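Local coordinates for TqaL (Neurospora crassa, PDB 7EEH), which binds an iron ion and belongs to the 2OG-Fe dioxygenase family of the cupin clan, at residues 23-28 with 142-147. The protein carries 1 engineered substitution. Residues are numbered along the deposited sequence; the frame is centred on the assembly and turned at random.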
ATOM      1  N   LYS B  23      -3.167  -0.553  12.445  1.00 19.20           N
ATOM      2  CA  LYS B  23      -2.254   0.532  12.803  1.00 20.47           C
ATOM      3  C   LYS B  23      -2.931   1.544  13.730  1.00 22.41           C
ATOM      4  O   LYS B  23      -2.360   1.961  14.745  1.00 21.75           O
ATOM      5  CB  LYS B  23      -1.733   1.228  11.549  1.00 20.56           C
ATOM      6  CG  LYS B  23      -0.816   0.367  10.712  1.00 23.35           C
ATOM      7  CD  LYS B  23      -0.404   1.119   9.454  1.00 27.31           C
ATOM      8  CE  LYS B  23       0.700   0.370   8.719  1.00 31.31           C
ATOM      9  NZ  LYS B  23       0.743   0.777   7.285  1.00 33.18           N
ATOM     10  N   LEU B  24      -4.149   1.969  13.385  1.00 19.45           N
ATOM     11  CA  LEU B  24      -4.889   2.879  14.256  1.00 20.97           C
ATOM     12  C   LEU B  24      -5.082   2.267  15.635  1.00 19.13           C
ATOM     13  O   LEU B  24      -5.003   2.968  16.651  1.00 19.20           O
ATOM     14  CB  LEU B  24      -6.248   3.242  13.628  1.00 21.11           C
ATOM     15  CG  LEU B  24      -6.177   4.068  12.341  1.00 20.24           C
ATOM     16  CD1 LEU B  24      -7.548   4.195  11.653  1.00 21.58           C
ATOM     17  CD2 LEU B  24      -5.589   5.435  12.632  1.00 21.38           C
ATOM     18  N   ARG B  25      -5.342   0.957  15.689  1.00 17.58           N
ATOM     19  CA  ARG B  25      -5.529   0.290  16.974  1.00 18.13           C
ATOM     20  C   ARG B  25      -4.275   0.394  17.844  1.00 19.74           C
ATOM     21  O   ARG B  25      -4.368   0.633  19.052  1.00 18.17           O
ATOM     22  CB  ARG B  25      -5.907  -1.174  16.743  1.00 21.63           C
ATOM     23  CG  ARG B  25      -6.050  -2.001  18.010  1.00 22.80           C
ATOM     24  CD  ARG B  25      -6.489  -3.401  17.682  1.00 22.43           C
ATOM     25  NE  ARG B  25      -6.704  -4.243  18.847  1.00 20.90           N
ATOM     26  CZ  ARG B  25      -5.730  -4.829  19.538  1.00 28.28           C
ATOM     27  NH1 ARG B  25      -4.454  -4.646  19.204  1.00 23.20           N
ATOM     28  NH2 ARG B  25      -6.035  -5.573  20.589  1.00 24.30           N
ATOM     29  N   SER B  26      -3.093   0.219  17.245  1.00 20.34           N
ATOM     30  CA  SER B  26      -1.849   0.373  18.006  1.00 22.56           C
ATOM     31  C   SER B  26      -1.712   1.779  18.560  1.00 18.34           C
ATOM     32  O   SER B  26      -1.263   1.967  19.699  1.00 18.57           O
ATOM     33  CB  SER B  26      -0.645   0.040  17.127  1.00 24.48           C
ATOM     34  OG  SER B  26      -0.586  -1.347  16.907  1.00 34.52           O
ATOM     35  N   LYS B  27      -2.107   2.783  17.773  1.00 16.63           N
ATOM     36  CA  LYS B  27      -2.059   4.169  18.234  1.00 20.37           C
ATOM     37  C   LYS B  27      -3.068   4.409  19.349  1.00 22.53           C
ATOM     38  O   LYS B  27      -2.803   5.171  20.283  1.00 20.53           O
ATOM     39  CB  LYS B  27      -2.315   5.106  17.052  1.00 21.14           C
ATOM     40  CG  LYS B  27      -2.100   6.582  17.334  1.00 35.11           C
ATOM     41  CD  LYS B  27      -2.125   7.423  16.042  1.00 33.26           C
ATOM     42  CE  LYS B  27      -3.548   7.711  15.558  1.00 39.96           C
ATOM     43  NZ  LYS B  27      -3.572   8.394  14.215  1.00 33.50           N
ATOM     44  N   TYR B  28      -4.228   3.757  19.266  1.00 20.25           N
ATOM     45  CA  TYR B  28      -5.219   3.830  20.335  1.00 19.90           C
ATOM     46  C   TYR B  28      -4.688   3.219  21.629  1.00 19.46           C
ATOM     47  O   TYR B  28      -4.867   3.787  22.708  1.00 22.58           O
ATOM     48  CB  TYR B  28      -6.483   3.106  19.889  1.00 17.75           C
ATOM     49  CG  TYR B  28      -7.702   3.230  20.773  1.00 19.47           C
ATOM     50  CD1 TYR B  28      -8.234   4.475  21.102  1.00 18.68           C
ATOM     51  CD2 TYR B  28      -8.373   2.097  21.199  1.00 17.99           C
ATOM     52  CE1 TYR B  28      -9.384   4.576  21.873  1.00 17.94           C
ATOM     53  CE2 TYR B  28      -9.522   2.189  21.974  1.00 17.76           C
ATOM     54  CZ  TYR B  28     -10.019   3.424  22.307  1.00 18.10           C
ATOM     55  OH  TYR B  28     -11.176   3.496  23.062  1.00 17.45           O
ATOM     56  N   HIS B 142     -11.438  -4.557  20.263  1.00 23.73           N
ATOM     57  CA  HIS B 142     -11.187  -5.965  20.555  1.00 28.56           C
ATOM     58  C   HIS B 142      -9.768  -6.175  21.058  1.00 26.90           C
ATOM     59  O   HIS B 142      -8.803  -5.792  20.394  1.00 24.62           O
ATOM     60  CB  HIS B 142     -11.423  -6.789  19.286  1.00 30.57           C
ATOM     61  CG  HIS B 142     -11.252  -8.264  19.468  1.00 36.82           C
ATOM     62  ND1 HIS B 142     -10.739  -9.079  18.479  1.00 38.40           N
ATOM     63  CD2 HIS B 142     -11.538  -9.073  20.515  1.00 32.37           C
ATOM     64  CE1 HIS B 142     -10.709 -10.326  18.914  1.00 37.48           C
ATOM     65  NE2 HIS B 142     -11.186 -10.350  20.146  1.00 36.23           N
ATOM     66  N   GLY B 143      -9.644  -6.790  22.231  1.00 26.22           N
ATOM     67  CA  GLY B 143      -8.355  -7.124  22.802  1.00 28.08           C
ATOM     68  C   GLY B 143      -7.624  -5.999  23.499  1.00 28.51           C
ATOM     69  O   GLY B 143      -6.552  -6.243  24.060  1.00 26.27           O
ATOM     70  N   VAL B 144      -8.153  -4.778  23.496  1.00 25.56           N
ATOM     71  CA  VAL B 144      -7.447  -3.662  24.115  1.00 22.99           C
ATOM     72  C   VAL B 144      -7.689  -3.682  25.617  1.00 25.07           C
ATOM     73  O   VAL B 144      -8.824  -3.519  26.074  1.00 21.60           O
ATOM     74  CB  VAL B 144      -7.880  -2.320  23.510  1.00 23.09           C
ATOM     75  CG1 VAL B 144      -7.202  -1.184  24.264  1.00 25.28           C
ATOM     76  CG2 VAL B 144      -7.524  -2.262  22.036  1.00 21.19           C
ATOM     77  N   GLN B 145      -6.619  -3.872  26.390  1.00 22.55           N
ATOM     78  CA  GLN B 145      -6.735  -3.896  27.848  1.00 24.39           C
ATOM     79  C   GLN B 145      -6.967  -2.491  28.391  1.00 25.42           C
ATOM     80  O   GLN B 145      -6.239  -1.551  28.051  1.00 22.16           O
ATOM     81  CB  GLN B 145      -5.467  -4.497  28.466  1.00 28.04           C
ATOM     82  CG  GLN B 145      -5.292  -5.988  28.186  1.00 29.44           C
ATOM     83  CD  GLN B 145      -4.285  -6.650  29.125  1.00 44.86           C
ATOM     84  OE1 GLN B 145      -3.488  -5.975  29.778  1.00 43.69           O
ATOM     85  NE2 GLN B 145      -4.327  -7.974  29.200  1.00 50.10           N
ATOM     86  N   THR B 146      -7.987  -2.345  29.241  1.00 22.05           N
ATOM     87  CA  THR B 146      -8.344  -1.057  29.828  1.00 24.36           C
ATOM     88  C   THR B 146      -8.613  -1.230  31.320  1.00 23.60           C
ATOM     89  O   THR B 146      -8.659  -2.347  31.838  1.00 24.29           O
ATOM     90  CB  THR B 146      -9.593  -0.448  29.171  1.00 21.47           C
ATOM     91  OG1 THR B 146     -10.676  -1.366  29.308  1.00 22.15           O
ATOM     92  CG2 THR B 146      -9.361  -0.153  27.705  1.00 22.52           C
ATOM     93  N   THR B 147      -8.837  -0.099  31.992  1.00 26.25           N
ATOM     94  CA  THR B 147      -9.302  -0.089  33.376  1.00 25.04           C
ATOM     95  C   THR B 147     -10.678  -0.738  33.499  1.00 29.80           C
ATOM     96  O   THR B 147     -11.602  -0.407  32.754  1.00 26.29           O
ATOM     97  CB  THR B 147      -9.370   1.350  33.882  1.00 28.79           C
ATOM     98  OG1 THR B 147      -8.113   1.989  33.653  1.00 28.64           O
ATOM     99  CG2 THR B 147      -9.697   1.390  35.376  1.00 30.63           C
TER
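Arg25, in the second half of helix 12-31, faces Val144 in the loop that follows helix 128-141, and their CA atoms, 8.4 Å apart, are the nearest pair of CA atoms across the two segments. That spacing leaves the gap to be crossed by the side chain of Arg25, which reaches a backbone carbonyl. His142 is the first residue to leave helical phi/psi after helix 128-141, and Gly143 turns the chain with a positive phi of 80°.

The Arg25 chain runs straight out from CG to NE, with CG anti to the backbone N (chi1 177°), and so spans the gap. Its guanidinium meets one carbonyl oxygen side-on: NE and NH2 of Arg25 both donate hydrogen bonds to His142 O, NE at 3.0 Å and nearly in line with the C=O bond, NH2 at 2.8 Å on a lone pair. The oxygen sits 8° out of the guanidinium plane as measured for the NE bond, so both N-H groups converge on it from the edge. Val144 instead lies over one face, its CG2 3.8 Å from Arg25 NE. Phe10 of a neighbouring subunit adds a cation-pi contact to Arg25 and an edge-to-face one to the His142 ring.

Two N-H groups thus satisfy the His142 carbonyl just beyond the helix end, and fix the rotation of the guanidinium. Since the C-terminal end of a helix carries partial negative charge from its aligned peptide dipoles, the arginine's positive charge is probably favoured there, tying the N-terminal helix to this loop at a subunit interface.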